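PDB 5Z9J: putative P450-like enzyme, which binds heme and probably acts as a cytochrome P450 monooxygenase in bacterial secondary metabolism. Local coordinates for residues 376-380 and 391-395. Sequence-based numbering, arbitrary orientation.
Sequences ANPPT and ATLPV
Asn377 turns the flat face of its amide to the CB-CG edge of the Pro394 ring, the two side chains meeting at about a right angle. With CG anti to the backbone N (chi1 -173°), the amide reaches the ring, ND2 of Asn377 lying 3.4 Å from CG of Pro394 in van der Waals contact. The Asn377 backbone is joined to the same residue through a water that donates to Asn377 O and Pro394 O, its oxygen 2.8 Å from each. A glycine in place of Pro394 would probably leave the Asn377 amide without the ring edge that abuts it and freer to turn. The CB of Pro378 points away, but its O accepts from a second water, which also bonds Thr392 OG1. Pro379 packs CB 3.8 Å from CD1 of Leu393, whose side chain continues onto Leu125 and Val126 of helix 125-130. At Thr380 pairing becomes direct: Thr380 N donates to Thr392 O (3.2 Å), a bent bond with an angle of 136° at the hydrogen. Thr380 O is gripped twice from one face of its carbonyl plane, by Ala391 N at 2.6 Å and by Thr392 N at 3.3 Å; the longer bond is the straighter, at 169°. On one side of the pair the hydroxyls hydrogen-bond, OG1 of Thr380 to OG1 of Thr392 at 2.5 Å, with either as possible donor. Thr392 and Thr380 thus form an antiparallel hydrogen-bonded pair, and because Ala391 also faces Thr380, the pattern is a classic beta bulge, placed where strand 392-396 begins, at the surface of this P450 fold and away from the heme.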
loop_
_atom_site.group_PDB
_atom_site.type_symbol
_atom_site.label_atom_id
_atom_site.label_comp_id
_atom_site.label_asym_id
_atom_site.label_seq_id
_atom_site.Cartn_x
_atom_site.Cartn_y
_atom_site.Cartn_z
ATOM N N ALA A 376 -23.272 16.232 -5.000
ATOM C CA ALA A 376 -24.408 15.384 -5.316
ATOM C C ALA A 376 -24.019 13.907 -5.294
ATOM O O ALA A 376 -24.880 13.039 -5.226
ATOM C CB ALA A 376 -24.978 15.757 -6.682
ATOM N N ASN A 377 -22.721 13.639 -5.267
ATOM C CA ASN A 377 -22.230 12.292 -5.441
ATOM C C ASN A 377 -21.004 12.037 -4.597
ATOM O O ASN A 377 -19.886 12.150 -5.084
ATOM C CB ASN A 377 -21.949 12.126 -6.949
ATOM C CG ASN A 377 -21.589 10.719 -7.369
ATOM O OD1 ASN A 377 -21.705 9.759 -6.614
ATOM N ND2 ASN A 377 -21.183 10.588 -8.634
ATOM N N PRO A 378 -21.203 11.607 -3.337
ATOM C CA PRO A 378 -20.105 11.398 -2.380
ATOM C C PRO A 378 -19.163 10.283 -2.805
ATOM O O PRO A 378 -19.573 9.424 -3.566
ATOM C CB PRO A 378 -20.836 10.984 -1.093
ATOM C CG PRO A 378 -22.216 11.564 -1.232
ATOM C CD PRO A 378 -22.525 11.478 -2.695
ATOM N N PRO A 379 -17.935 10.269 -2.261
ATOM C CA PRO A 379 -16.989 9.191 -2.536
ATOM C C PRO A 379 -17.404 7.876 -1.878
ATOM O O PRO A 379 -18.236 7.867 -0.950
ATOM C CB PRO A 379 -15.690 9.674 -1.901
ATOM C CG PRO A 379 -16.162 10.656 -0.743
ATOM C CD PRO A 379 -17.467 11.223 -1.232
ATOM N N THR A 380 -16.895 6.761 -2.409
ATOM C CA THR A 380 -16.965 5.490 -1.691
ATOM C C THR A 380 -15.567 5.094 -1.254
ATOM O O THR A 380 -14.569 5.524 -1.851
ATOM C CB THR A 380 -17.563 4.348 -2.469
ATOM O OG1 THR A 380 -16.721 4.072 -3.589
ATOM C CG2 THR A 380 -18.929 4.689 -2.926
ATOM N N ALA A 391 -12.317 4.564 -2.824
ATOM C CA ALA A 391 -12.298 3.747 -4.059
ATOM C C ALA A 391 -12.823 4.523 -5.276
ATOM O O ALA A 391 -12.449 4.254 -6.442
ATOM C CB ALA A 391 -13.124 2.481 -3.854
ATOM N N THR A 392 -13.687 5.487 -4.989
ATOM C CA THR A 392 -14.300 6.356 -5.993
ATOM C C THR A 392 -14.272 7.757 -5.489
ATOM O O THR A 392 -14.623 8.002 -4.315
ATOM C CB THR A 392 -15.788 6.007 -6.246
ATOM O OG1 THR A 392 -16.527 6.166 -5.010
ATOM C CG2 THR A 392 -15.941 4.617 -6.709
ATOM N N LEU A 393 -13.869 8.704 -6.329
ATOM C CA LEU A 393 -13.976 10.093 -5.900
ATOM C C LEU A 393 -14.485 10.963 -7.027
ATOM O O LEU A 393 -13.679 11.580 -7.753
ATOM C CB LEU A 393 -12.633 10.605 -5.366
ATOM C CG LEU A 393 -12.600 12.036 -4.823
ATOM C CD1 LEU A 393 -13.670 12.308 -3.761
ATOM C CD2 LEU A 393 -11.193 12.317 -4.291
ATOM N N PRO A 394 -15.817 11.042 -7.177
ATOM C CA PRO A 394 -16.405 11.961 -8.154
ATOM C C PRO A 394 -16.033 13.394 -7.872
ATOM O O PRO A 394 -16.175 13.881 -6.711
ATOM C CB PRO A 394 -17.914 11.776 -7.981
ATOM C CG PRO A 394 -18.064 10.463 -7.385
ATOM C CD PRO A 394 -16.848 10.255 -6.496
ATOM N N VAL A 395 -15.495 14.044 -8.895
ATOM C CA VAL A 395 -15.138 15.437 -8.759
ATOM C C VAL A 395 -15.815 16.297 -9.818
ATOM O O VAL A 395 -16.238 15.795 -10.884
ATOM C CB VAL A 395 -13.626 15.632 -8.809
ATOM C CG1 VAL A 395 -12.985 15.081 -7.534
ATOM C CG2 VAL A 395 -13.056 14.997 -10.073
HETATM O O HOH W 1 -17.311 12.915 -4.296
HETATM O O HOH W 2 -18.890 7.570 -5.174
#